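Local coordinates for protein succinylglutamate desuccinylase (Chromobacterium violaceum, PDB 1YW4) that probably hydrolyses N-succinyl-L-glutamate to succinate and L-glutamate, using one zinc ion per subunit, in the last step of arginine breakdown by the AST pathway, at residues A[5-10]-A[29-34]; A[10-15]-A[93-98]; A[70-75]-A[235-240]; A[88-93]-A[103-108]; A[134-137]-A[142-145]. All blocks are in the same frame, centred on the assembly; numbering follows the deposited sequence.

Contact 1: A[5-10]-A[29-34]; sequences PSFLQH and ARWLAP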
# COMPACT_ATOMS: atom_id res chain seq x y z
N PRO A 5 -18.29 -4.35 45.92
CA PRO A 5 -17.99 -3.02 45.37
C PRO A 5 -17.32 -3.17 44.01
O PRO A 5 -17.24 -2.22 43.22
CB PRO A 5 -17.05 -2.42 46.42
CG PRO A 5 -16.31 -3.61 46.92
CD PRO A 5 -17.40 -4.66 47.06
N SER A 6 -16.85 -4.38 43.74
CA SER A 6 -16.20 -4.71 42.49
C SER A 6 -17.18 -5.39 41.53
O SER A 6 -17.74 -6.44 41.84
CB SER A 6 -15.01 -5.65 42.74
OG SER A 6 -14.45 -6.14 41.53
N PHE A 7 -17.37 -4.78 40.37
CA PHE A 7 -18.26 -5.32 39.36
C PHE A 7 -17.68 -6.66 38.90
O PHE A 7 -18.41 -7.63 38.71
CB PHE A 7 -18.38 -4.34 38.18
CG PHE A 7 -19.27 -3.15 38.47
CD1 PHE A 7 -20.45 -2.96 37.76
CD2 PHE A 7 -18.94 -2.23 39.47
CE1 PHE A 7 -21.30 -1.88 38.03
CE2 PHE A 7 -19.78 -1.14 39.75
CZ PHE A 7 -20.96 -0.97 39.03
N LEU A 8 -16.36 -6.70 38.74
CA LEU A 8 -15.68 -7.90 38.30
C LEU A 8 -15.92 -9.09 39.23
O LEU A 8 -16.29 -10.18 38.79
CB LEU A 8 -14.18 -7.62 38.15
CG LEU A 8 -13.22 -8.76 37.75
CD1 LEU A 8 -12.74 -9.46 38.99
CD2 LEU A 8 -13.88 -9.74 36.77
N GLN A 9 -15.72 -8.87 40.53
CA GLN A 9 -15.90 -9.93 41.51
C GLN A 9 -17.35 -10.41 41.56
O GLN A 9 -17.62 -11.60 41.77
CB GLN A 9 -15.45 -9.46 42.89
CG GLN A 9 -15.09 -10.61 43.80
CD GLN A 9 -14.02 -11.49 43.17
OE1 GLN A 9 -12.92 -11.03 42.86
NE2 GLN A 9 -14.35 -12.76 42.97
N HIS A 10 -18.28 -9.49 41.38
CA HIS A 10 -19.69 -9.85 41.40
C HIS A 10 -19.93 -10.84 40.26
O HIS A 10 -20.59 -11.85 40.44
CB HIS A 10 -20.58 -8.63 41.20
CG HIS A 10 -22.03 -8.95 41.11
ND1 HIS A 10 -22.80 -9.26 42.22
CD2 HIS A 10 -22.86 -9.06 40.04
CE1 HIS A 10 -24.03 -9.54 41.83
NE2 HIS A 10 -24.09 -9.42 40.52
N ALA A 29 -27.29 0.48 37.04
CA ALA A 29 -26.42 -0.48 36.39
C ALA A 29 -27.25 -1.76 36.31
O ALA A 29 -27.70 -2.28 37.34
CB ALA A 29 -25.17 -0.70 37.22
N ARG A 30 -27.46 -2.25 35.09
CA ARG A 30 -28.26 -3.45 34.88
C ARG A 30 -27.43 -4.62 34.39
O ARG A 30 -26.75 -4.52 33.37
CB ARG A 30 -29.38 -3.18 33.85
CG ARG A 30 -30.50 -2.27 34.36
CD ARG A 30 -31.50 -1.90 33.27
NE ARG A 30 -32.24 -0.70 33.65
CZ ARG A 30 -32.70 0.21 32.80
NH1 ARG A 30 -32.51 0.07 31.49
NH2 ARG A 30 -33.35 1.29 33.26
N TRP A 31 -27.46 -5.72 35.13
CA TRP A 31 -26.75 -6.92 34.71
C TRP A 31 -27.64 -7.60 33.69
O TRP A 31 -28.74 -8.07 34.03
CB TRP A 31 -26.47 -7.82 35.90
CG TRP A 31 -25.44 -7.22 36.80
CD1 TRP A 31 -25.65 -6.37 37.84
CD2 TRP A 31 -24.02 -7.32 36.64
NE1 TRP A 31 -24.45 -5.93 38.35
CE2 TRP A 31 -23.43 -6.50 37.63
CE3 TRP A 31 -23.19 -8.02 35.76
CZ2 TRP A 31 -22.05 -6.36 37.76
CZ3 TRP A 31 -21.81 -7.88 35.89
CH2 TRP A 31 -21.26 -7.06 36.89
N LEU A 32 -27.18 -7.64 32.45
CA LEU A 32 -27.94 -8.23 31.35
C LEU A 32 -27.68 -9.71 31.19
O LEU A 32 -28.49 -10.43 30.61
CB LEU A 32 -27.59 -7.51 30.05
CG LEU A 32 -27.77 -5.98 30.01
CD1 LEU A 32 -27.35 -5.46 28.64
CD2 LEU A 32 -29.22 -5.60 30.30
N ALA A 33 -26.55 -10.17 31.71
CA ALA A 33 -26.15 -11.57 31.63
C ALA A 33 -24.91 -11.69 32.51
O ALA A 33 -24.45 -10.68 33.04
CB ALA A 33 -25.81 -11.96 30.20
N PRO A 34 -24.37 -12.90 32.68
CA PRO A 34 -23.17 -13.04 33.51
C PRO A 34 -22.05 -12.18 32.96
O PRO A 34 -21.76 -12.20 31.76
CB PRO A 34 -22.87 -14.54 33.42
CG PRO A 34 -24.25 -15.14 33.30
CD PRO A 34 -24.89 -14.23 32.28
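The imidazole of His10 lies over one face of the Trp31 indole. CD2 of His10 leads the approach, 3.6 Å from CE2 of Trp31 and set toward the rim. The two ring planes meet obliquely, at 47°. His10 has CG anti to the backbone N (chi1 176°), which carries the ring out from helix 7-12 toward strand 27-33. The side chains of His10 and Trp31 lie antiparallel as they pass.

Phe7 sits one helical turn earlier and meets the benzo part of the same indole. Its CD1 is 3.8 Å from CZ2 of Trp31. Further round, CE1 of Phe7 lies 4.1 Å from Ala29 CB, which sits at the ring edge. The backbone also takes part, with Phe7 O 3.4 Å from Trp31 CH2.

Trp21 meets Phe7, His10 and Trp31 edge-to-face, and Val37 on strand 36-39 touches Phe7, Ala29 and Trp31. Ser6 caps the helix by accepting from Gln9 N. No hydrogen bond links the two segments. Between them the contact is buried aromatic and apolar packing, with one backbone carbonyl against the indole.

Contact 2: A[10-15]-A[93-98]; sequences HALSSS and AIRQGV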
# COMPACT_ATOMS: atom_id res chain seq x y z
N HIS A 10 -18.28 -9.49 41.38
CA HIS A 10 -19.69 -9.85 41.40
C HIS A 10 -19.93 -10.84 40.26
O HIS A 10 -20.59 -11.85 40.44
CB HIS A 10 -20.58 -8.63 41.20
CG HIS A 10 -22.03 -8.95 41.11
ND1 HIS A 10 -22.80 -9.26 42.22
CD2 HIS A 10 -22.86 -9.06 40.04
CE1 HIS A 10 -24.03 -9.54 41.83
NE2 HIS A 10 -24.09 -9.42 40.52
N ALA A 11 -19.38 -10.51 39.09
CA ALA A 11 -19.50 -11.33 37.88
C ALA A 11 -18.87 -12.71 38.07
O ALA A 11 -19.42 -13.72 37.63
CB ALA A 11 -18.85 -10.61 36.70
N LEU A 12 -17.70 -12.74 38.70
CA LEU A 12 -17.01 -14.00 38.94
C LEU A 12 -17.71 -14.82 40.02
O LEU A 12 -17.90 -16.02 39.87
CB LEU A 12 -15.56 -13.76 39.35
CG LEU A 12 -14.60 -13.31 38.25
CD1 LEU A 12 -13.22 -13.08 38.86
CD2 LEU A 12 -14.53 -14.36 37.15
N SER A 13 -18.08 -14.16 41.12
CA SER A 13 -18.73 -14.83 42.23
C SER A 13 -20.21 -15.05 41.98
O SER A 13 -20.92 -15.61 42.82
CB SER A 13 -18.55 -14.03 43.52
OG SER A 13 -17.18 -14.03 43.91
N SER A 14 -20.66 -14.61 40.80
CA SER A 14 -22.05 -14.74 40.38
C SER A 14 -23.03 -14.65 41.53
O SER A 14 -23.84 -15.56 41.74
CB SER A 14 -22.24 -16.08 39.65
OG SER A 14 -21.31 -16.22 38.59
N SER A 15 -22.96 -13.56 42.29
CA SER A 15 -23.85 -13.38 43.43
C SER A 15 -25.30 -13.49 42.99
O SER A 15 -26.11 -14.16 43.64
CB SER A 15 -23.60 -12.02 44.08
OG SER A 15 -22.29 -11.95 44.61
N ALA A 93 -12.59 -18.49 31.67
CA ALA A 93 -11.16 -18.32 31.42
C ALA A 93 -10.57 -17.32 32.41
O ALA A 93 -9.45 -17.49 32.89
CB ALA A 93 -10.91 -17.85 29.98
N ILE A 94 -11.32 -16.26 32.71
CA ILE A 94 -10.83 -15.27 33.67
C ILE A 94 -10.69 -15.92 35.04
O ILE A 94 -9.64 -15.83 35.68
CB ILE A 94 -11.78 -14.06 33.76
CG1 ILE A 94 -11.78 -13.30 32.42
CG2 ILE A 94 -11.35 -13.12 34.91
CD1 ILE A 94 -12.78 -12.15 32.33
N ARG A 95 -11.73 -16.60 35.48
CA ARG A 95 -11.70 -17.26 36.77
C ARG A 95 -10.53 -18.28 36.85
O ARG A 95 -9.91 -18.43 37.91
CB ARG A 95 -13.05 -17.93 37.04
CG ARG A 95 -13.15 -18.71 38.33
CD ARG A 95 -14.61 -19.05 38.65
NE ARG A 95 -15.39 -19.33 37.44
CZ ARG A 95 -16.40 -18.57 37.01
NH1 ARG A 95 -16.76 -17.49 37.68
NH2 ARG A 95 -17.04 -18.90 35.90
N GLN A 96 -10.20 -18.92 35.73
CA GLN A 96 -9.10 -19.91 35.70
C GLN A 96 -7.72 -19.32 35.40
O GLN A 96 -6.70 -19.98 35.59
CB GLN A 96 -9.40 -21.02 34.68
CG GLN A 96 -10.65 -21.82 34.97
CD GLN A 96 -10.58 -22.58 36.28
OE1 GLN A 96 -9.71 -23.44 36.46
NE2 GLN A 96 -11.50 -22.27 37.19
N GLY A 97 -7.70 -18.08 34.92
CA GLY A 97 -6.44 -17.44 34.59
C GLY A 97 -5.82 -17.95 33.30
O GLY A 97 -4.60 -17.85 33.09
N VAL A 98 -6.65 -18.49 32.41
CA VAL A 98 -6.15 -19.02 31.15
C VAL A 98 -6.67 -18.23 29.94
O VAL A 98 -7.68 -17.55 30.03
CB VAL A 98 -6.55 -20.50 30.99
CG1 VAL A 98 -5.97 -21.32 32.15
CG2 VAL A 98 -8.07 -20.63 30.98
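Leu12 and Arg95 meet where the C-terminal ends of two short helices, 7-12 and 91-96, come together. The second helix closes in a Schellman motif. Gly97 has positive phi, and two bonds run back into the last turn. Val98 N reaches Ala93 O at 3.0 Å, and Gly97 N reaches Ile94 O at 3.1 Å.

The apolar part is carried by one branch of Leu12. CD2 lies 3.9 Å from CB of Arg95 and 4.1 Å from CG2 of Ile94, so it rests over two consecutive residues of the helix. Ile94 has CG2 anti to the backbone N, and this is the branch that Leu12 meets. Ile94 also touches Phe221, in the loop after strand 209-215. The side chain of Ile94 is about 11 Å from the zinc ion.

The polar part belongs to Arg95. Its chain leaves with CG anti to the backbone N (chi1 177°) and bends at chi3 (36°), which folds the guanidinium back along Leu12. A weak, long ion pair joins NH2 of Arg95 to OD1 of Asp92, one turn earlier on the same helix.

The helix 7-12 end is thus met by an aliphatic surface and a guanidinium from one neighbour. Leu12 O lies at the edge of that guanidinium, near its plane, 2.9 Å from Arg95 NH1.

Contact 3: A[70-75]-A[235-240]; sequences LTDIAA and ALRGLL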
# COMPACT_ATOMS: atom_id res chain seq x y z
N LEU A 70 -15.57 1.27 36.88
CA LEU A 70 -16.94 0.97 37.32
C LEU A 70 -17.13 1.27 38.80
O LEU A 70 -18.16 1.81 39.21
CB LEU A 70 -17.28 -0.49 37.03
CG LEU A 70 -17.29 -0.84 35.54
CD1 LEU A 70 -17.49 -2.34 35.34
CD2 LEU A 70 -18.39 -0.03 34.85
N THR A 71 -16.13 0.93 39.61
CA THR A 71 -16.23 1.19 41.04
C THR A 71 -16.28 2.70 41.29
O THR A 71 -17.04 3.17 42.15
CB THR A 71 -15.04 0.58 41.80
OG1 THR A 71 -14.97 -0.83 41.52
CG2 THR A 71 -15.24 0.75 43.31
N ASP A 72 -15.49 3.47 40.54
CA ASP A 72 -15.50 4.92 40.71
C ASP A 72 -16.84 5.52 40.32
O ASP A 72 -17.32 6.47 40.95
CB ASP A 72 -14.38 5.58 39.91
CG ASP A 72 -13.02 5.39 40.57
OD1 ASP A 72 -12.99 5.05 41.76
OD2 ASP A 72 -11.99 5.60 39.90
N ILE A 73 -17.45 4.98 39.27
CA ILE A 73 -18.74 5.47 38.82
C ILE A 73 -19.79 5.21 39.90
O ILE A 73 -20.56 6.10 40.27
CB ILE A 73 -19.17 4.80 37.50
CG1 ILE A 73 -18.23 5.23 36.38
CG2 ILE A 73 -20.62 5.17 37.17
CD1 ILE A 73 -18.59 4.70 35.02
N ALA A 74 -19.81 3.98 40.40
CA ALA A 74 -20.75 3.58 41.44
C ALA A 74 -20.47 4.32 42.76
O ALA A 74 -21.34 4.39 43.63
CB ALA A 74 -20.69 2.07 41.66
N ALA A 75 -19.26 4.85 42.89
CA ALA A 75 -18.88 5.57 44.10
C ALA A 75 -19.18 7.06 43.96
O ALA A 75 -19.31 7.78 44.95
CB ALA A 75 -17.39 5.36 44.38
N ALA A 235 -7.91 8.23 28.98
CA ALA A 235 -8.66 8.45 27.76
C ALA A 235 -10.06 7.84 27.87
O ALA A 235 -11.03 8.38 27.36
CB ALA A 235 -7.92 7.86 26.58
N LEU A 236 -10.15 6.70 28.56
CA LEU A 236 -11.43 6.02 28.75
C LEU A 236 -12.28 6.77 29.76
O LEU A 236 -13.46 7.02 29.53
CB LEU A 236 -11.19 4.58 29.22
CG LEU A 236 -11.77 3.42 28.40
CD1 LEU A 236 -11.73 3.71 26.91
CD2 LEU A 236 -10.99 2.15 28.75
N ARG A 237 -11.69 7.13 30.89
CA ARG A 237 -12.44 7.88 31.91
C ARG A 237 -12.92 9.21 31.31
O ARG A 237 -14.01 9.68 31.64
CB ARG A 237 -11.56 8.14 33.13
CG ARG A 237 -11.29 6.91 33.98
CD ARG A 237 -10.21 7.19 35.01
NE ARG A 237 -9.96 6.04 35.88
CZ ARG A 237 -10.63 5.79 37.00
NH1 ARG A 237 -11.59 6.61 37.41
NH2 ARG A 237 -10.35 4.71 37.72
N GLY A 238 -12.12 9.80 30.44
CA GLY A 238 -12.49 11.06 29.82
C GLY A 238 -13.63 10.88 28.82
O GLY A 238 -14.46 11.77 28.63
N LEU A 239 -13.66 9.72 28.17
CA LEU A 239 -14.71 9.44 27.21
C LEU A 239 -16.05 9.27 27.93
O LEU A 239 -17.05 9.86 27.53
CB LEU A 239 -14.37 8.16 26.43
CG LEU A 239 -15.49 7.66 25.52
CD1 LEU A 239 -15.86 8.75 24.53
CD2 LEU A 239 -15.06 6.39 24.80
N LEU A 240 -16.06 8.49 29.00
CA LEU A 240 -17.30 8.26 29.74
C LEU A 240 -17.84 9.54 30.39
O LEU A 240 -19.04 9.77 30.39
CB LEU A 240 -17.09 7.20 30.81
CG LEU A 240 -16.58 5.85 30.28
CD1 LEU A 240 -16.32 4.93 31.45
CD2 LEU A 240 -17.59 5.27 29.31
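A salt bridge between two helices of the catalytic domain joins Asp72, near the end of helix 61-75, to Arg237 on helix 230-241. Both guanidinium end nitrogens of Arg237 close on a single oxygen of Asp72. NH1 is 2.7 Å from OD2, and NH2 is 2.9 Å from the same OD2. Neither bond is straight, with N-H...O angles of 144° and 137°, as expected when two donors of one group share one acceptor.

The oxygen lies near the guanidinium plane, at the edge that carries NH1 and NH2. Seen from Asp72 the fit is less even. NH1 uses the anti lone pair of OD2, away from the other oxygen, while NH2 comes from the anti side but tilted out of the carboxylate plane. The two planes are 50° apart, and the side chains cross at about a right angle.

Arg237 is extended from CG to NE, which lets it span the gap between the helices. Its NE forms a second salt bridge, to OD1 of Asp233 on the same helix. Two carboxylates therefore hold the guanidinium and probably fix its rotation.

Deeper in, CD1 of Ile73 meets CD1 of Leu240 at 4.2 Å. Met69, one turn before Ile73, touches both Leu240 and Arg237. Leu240 also touches Leu84 of strand 83-88. Here two helices pack together, with the ion pair on the more exposed side and Ile73 and Leu240 buried, as fits the alpha/beta layout of this zinc-exopeptidase-like catalytic domain.

Contact 4: A[88-93]-A[103-108]; sequences FANLDA and YDMNRL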
# COMPACT_ATOMS: atom_id res chain seq x y z
N PHE A 88 -17.26 -8.62 30.64
CA PHE A 88 -16.14 -9.42 31.11
C PHE A 88 -16.46 -10.66 30.27
O PHE A 88 -17.26 -11.50 30.65
CB PHE A 88 -16.28 -9.70 32.61
CG PHE A 88 -16.14 -8.47 33.47
CD1 PHE A 88 -17.21 -8.00 34.23
CD2 PHE A 88 -14.95 -7.75 33.48
CE1 PHE A 88 -17.09 -6.82 34.96
CE2 PHE A 88 -14.82 -6.56 34.21
CZ PHE A 88 -15.89 -6.10 34.96
N ALA A 89 -15.83 -10.71 29.10
CA ALA A 89 -16.10 -11.73 28.08
C ALA A 89 -16.02 -13.21 28.37
O ALA A 89 -17.04 -13.90 28.33
CB ALA A 89 -15.29 -11.41 26.83
N ASN A 90 -14.83 -13.71 28.64
CA ASN A 90 -14.68 -15.13 28.90
C ASN A 90 -14.56 -15.33 30.40
O ASN A 90 -13.45 -15.45 30.93
CB ASN A 90 -13.45 -15.67 28.18
CG ASN A 90 -13.49 -17.17 28.02
OD1 ASN A 90 -14.10 -17.87 28.83
ND2 ASN A 90 -12.83 -17.68 26.98
N LEU A 91 -15.69 -15.40 31.10
CA LEU A 91 -15.69 -15.55 32.55
C LEU A 91 -14.94 -16.76 33.09
O LEU A 91 -14.14 -16.64 34.03
CB LEU A 91 -17.12 -15.59 33.09
CG LEU A 91 -17.88 -14.25 33.12
CD1 LEU A 91 -19.35 -14.52 33.45
CD2 LEU A 91 -17.25 -13.32 34.16
N ASP A 92 -15.20 -17.93 32.51
CA ASP A 92 -14.54 -19.15 32.94
C ASP A 92 -13.03 -19.03 32.80
O ASP A 92 -12.28 -19.40 33.71
CB ASP A 92 -15.06 -20.33 32.13
CG ASP A 92 -16.47 -20.73 32.52
OD1 ASP A 92 -16.61 -21.51 33.49
OD2 ASP A 92 -17.43 -20.25 31.88
N ALA A 93 -12.59 -18.49 31.67
CA ALA A 93 -11.16 -18.32 31.42
C ALA A 93 -10.57 -17.32 32.41
O ALA A 93 -9.45 -17.49 32.89
CB ALA A 93 -10.91 -17.85 29.98
N TYR A 103 -11.55 -23.38 23.18
CA TYR A 103 -11.29 -22.69 21.92
C TYR A 103 -11.16 -21.17 22.14
O TYR A 103 -11.87 -20.59 22.96
CB TYR A 103 -12.45 -22.98 20.97
CG TYR A 103 -12.14 -22.87 19.50
CD1 TYR A 103 -12.15 -21.64 18.85
CD2 TYR A 103 -11.88 -24.02 18.73
CE1 TYR A 103 -11.92 -21.54 17.48
CE2 TYR A 103 -11.66 -23.93 17.36
CZ TYR A 103 -11.68 -22.69 16.74
OH TYR A 103 -11.51 -22.60 15.38
N ASP A 104 -10.25 -20.55 21.40
CA ASP A 104 -10.00 -19.11 21.47
C ASP A 104 -11.30 -18.37 21.13
O ASP A 104 -11.76 -18.41 19.98
CB ASP A 104 -8.90 -18.73 20.46
CG ASP A 104 -8.46 -17.27 20.57
OD1 ASP A 104 -9.31 -16.40 20.88
OD2 ASP A 104 -7.27 -16.99 20.33
N MSE A 105 -11.88 -17.70 22.11
CA MSE A 105 -13.12 -16.98 21.88
C MSE A 105 -12.99 -15.91 20.81
O MSE A 105 -13.93 -15.65 20.07
CB MSE A 105 -13.65 -16.36 23.17
CG MSE A 105 -15.03 -15.70 23.02
SE MSE A 105 -15.81 -15.26 24.74
CE MSE A 105 -16.29 -17.05 25.28
N ASN A 106 -11.82 -15.29 20.70
CA ASN A 106 -11.71 -14.27 19.67
C ASN A 106 -11.52 -14.86 18.28
O ASN A 106 -11.05 -14.20 17.36
CB ASN A 106 -10.61 -13.25 19.97
CG ASN A 106 -11.05 -11.84 19.58
OD1 ASN A 106 -12.25 -11.57 19.51
ND2 ASN A 106 -10.09 -10.96 19.33
N ARG A 107 -11.90 -16.12 18.16
CA ARG A 107 -11.88 -16.81 16.88
C ARG A 107 -13.30 -17.37 16.71
O ARG A 107 -13.58 -18.07 15.73
CB ARG A 107 -10.87 -17.97 16.90
CG ARG A 107 -9.42 -17.55 16.86
CD ARG A 107 -8.53 -18.78 16.75
NE ARG A 107 -8.90 -19.59 15.59
CZ ARG A 107 -8.52 -20.85 15.40
NH1 ARG A 107 -8.90 -21.50 14.31
NH2 ARG A 107 -7.77 -21.46 16.31
N LEU A 108 -14.18 -17.06 17.65
CA LEU A 108 -15.56 -17.55 17.59
C LEU A 108 -16.64 -16.51 17.28
O LEU A 108 -17.84 -16.84 17.27
CB LEU A 108 -15.91 -18.28 18.88
CG LEU A 108 -15.17 -19.60 19.12
CD1 LEU A 108 -15.51 -20.12 20.50
CD2 LEU A 108 -15.58 -20.62 18.04
O HOH W 1 -10.72 -16.97 24.87
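Met105, present as selenomethionine, lays its end against Ala89 and Asn90. SE is 4.0 Å from the carbonyl oxygen of Ala89 and 4.4 Å from its CB. The methyl CE reaches the amide of Asn90, 3.9 Å from ND2. The Met105 chain leaves with CG anti to the backbone N and stays extended through chi2. It then bends at chi3 (-74°), which turns CE toward the Asn90 amide.

A water bridges the same two residues. It accepts from Asn90 ND2 at 3.1 Å and from Met105 N at 3.1 Å. ND2 also bonds to OE1 of Glu121, so two acceptors hold this nitrogen. The other end of the amide caps helix 91-96: Asn90 OD1 accepts from Ala93 N at 3.3 Å, with the donor above the carbonyl plane. The side-chain rotation of Asn90 is thus set from both ends.

The next shell reaches the metal site. Asp104, just before Met105, accepts from NE2 of the zinc ligand His56 through OD1. That bond probably orients the imidazole for the metal. Asn106, just after Met105, touches the zinc ligand His149. The Met105 side chain itself is about 9 Å from the zinc ion.

Around the contact, Glu121 and Arg124 of helix 120-137 touch Met105, and NE of Arg124 bonds to Ala89 O. The 3-10 segment 105-107 thus packs on the residues that lead into helix 91-96 and on helix 120-137. Backbone bonds tie Ala89 to Cys53, at the end of strand 48-53, and Asn90 to Gly54 just after it.

Contact 5: A[134-137]-A[142-145]; sequences EFFA and RKLH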
# COMPACT_ATOMS: atom_id res chain seq x y z
N GLU A 134 -28.03 -5.71 20.24
CA GLU A 134 -29.19 -5.04 20.83
C GLU A 134 -28.78 -3.72 21.47
O GLU A 134 -29.53 -2.74 21.43
CB GLU A 134 -29.87 -5.94 21.86
CG GLU A 134 -30.31 -7.29 21.29
CD GLU A 134 -30.98 -8.18 22.33
OE1 GLU A 134 -30.65 -8.05 23.54
OE2 GLU A 134 -31.82 -9.02 21.95
N PHE A 135 -27.59 -3.68 22.04
CA PHE A 135 -27.08 -2.47 22.66
C PHE A 135 -26.89 -1.36 21.64
O PHE A 135 -27.32 -0.22 21.84
CB PHE A 135 -25.74 -2.73 23.34
CG PHE A 135 -25.12 -1.51 23.95
CD1 PHE A 135 -25.68 -0.91 25.07
CD2 PHE A 135 -23.93 -0.98 23.43
CE1 PHE A 135 -25.07 0.19 25.67
CE2 PHE A 135 -23.32 0.11 24.02
CZ PHE A 135 -23.89 0.70 25.15
N PHE A 136 -26.22 -1.68 20.54
CA PHE A 136 -25.97 -0.66 19.54
C PHE A 136 -27.18 -0.29 18.71
O PHE A 136 -27.25 0.81 18.17
CB PHE A 136 -24.82 -1.08 18.63
CG PHE A 136 -23.46 -0.90 19.25
CD1 PHE A 136 -23.07 0.34 19.77
CD2 PHE A 136 -22.56 -1.96 19.29
CE1 PHE A 136 -21.80 0.52 20.31
CE2 PHE A 136 -21.29 -1.78 19.82
CZ PHE A 136 -20.91 -0.55 20.33
N ALA A 137 -28.15 -1.20 18.63
CA ALA A 137 -29.35 -0.93 17.86
C ALA A 137 -30.10 0.25 18.49
O ALA A 137 -30.80 1.00 17.79
CB ALA A 137 -30.24 -2.17 17.83
N ARG A 142 -22.96 8.32 18.68
CA ARG A 142 -21.83 7.51 18.26
C ARG A 142 -21.88 6.09 18.83
O ARG A 142 -22.40 5.86 19.92
CB ARG A 142 -20.52 8.18 18.68
CG ARG A 142 -20.28 9.56 18.07
CD ARG A 142 -18.88 10.05 18.39
NE ARG A 142 -18.66 10.20 19.82
CZ ARG A 142 -17.47 10.38 20.38
NH1 ARG A 142 -16.38 10.42 19.63
NH2 ARG A 142 -17.36 10.51 21.69
N LYS A 143 -21.34 5.14 18.07
CA LYS A 143 -21.27 3.74 18.48
C LYS A 143 -19.79 3.36 18.54
O LYS A 143 -19.14 3.19 17.51
CB LYS A 143 -22.03 2.86 17.47
CG LYS A 143 -23.54 3.07 17.51
CD LYS A 143 -24.27 2.24 16.48
CE LYS A 143 -23.90 2.65 15.07
NZ LYS A 143 -24.24 4.08 14.82
N LEU A 144 -19.26 3.23 19.76
CA LEU A 144 -17.85 2.93 19.96
C LEU A 144 -17.59 1.64 20.73
O LEU A 144 -18.17 1.41 21.79
CB LEU A 144 -17.20 4.10 20.70
CG LEU A 144 -17.36 5.49 20.09
CD1 LEU A 144 -16.84 6.55 21.07
CD2 LEU A 144 -16.61 5.57 18.78
N HIS A 145 -16.70 0.82 20.20
CA HIS A 145 -16.34 -0.45 20.80
C HIS A 145 -14.83 -0.64 20.89
O HIS A 145 -14.14 -0.64 19.87
CB HIS A 145 -16.95 -1.60 20.00
CG HIS A 145 -16.55 -2.95 20.50
ND1 HIS A 145 -16.15 -3.18 21.80
CD2 HIS A 145 -16.52 -4.15 19.88
CE1 HIS A 145 -15.90 -4.47 21.95
NE2 HIS A 145 -16.11 -5.08 20.80
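Phe136 and Lys143 both have CG anti to the carbonyl carbon, with chi1 of -78° and -69°, and this brings the phenyl ring against the lysine stem. They lie on either side of the short turn that joins helix 120-137 to strand 143-151, a helix-to-strand connection in the alpha/beta catalytic domain.

CD1 of Phe136 is 3.6 Å from both CB and CG of Lys143. CE1 of Phe136 comes 3.7 Å from Lys143 CB. The two side chains cross at a slant. Beyond CG the lysine bends at chi3 and chi4, so its amine leads away from the ring. CD of Lys143 still passes 3.7 Å from Phe136 O.

The ring also reaches His145, whose CB lies near its plane at the edge, 4.1 Å from Phe136 CZ. His145 turns its polar end elsewhere: ND1 bonds to Leu50 O. Leu50, on strand 48-53, also touches Phe136. Within the helix, CD2 of Phe135 lies over the centre of one face of the Phe136 ring. The contact across the turn has no hydrogen bond. Leu144 O lies in the plane of the Phe136 ring, at its edge, 3.7 Å from CZ.

Contacts 1 and 2 share His10 and helix 7-12, and contacts 2 and 4 share Ala93 and helix 91-96, so the three form a continuous chain of packing. Phe88 of contact 4 touches Leu8 and Ala11 on helix 7-12. Contact 3 joins them through Leu70 and Ala74, which touch Phe7. It reaches contact 5 through Leu239, against Arg142 and Leu144. Contact 4 is nearest the metal, with the side chain of Met105 about 9 Å from the zinc ion. The side chain of Ile94 in contact 2 is about 11 Å from the zinc ion. That of His145 in contact 5 is about 12 Å from it. Contacts 1 and 3 lie away from the site.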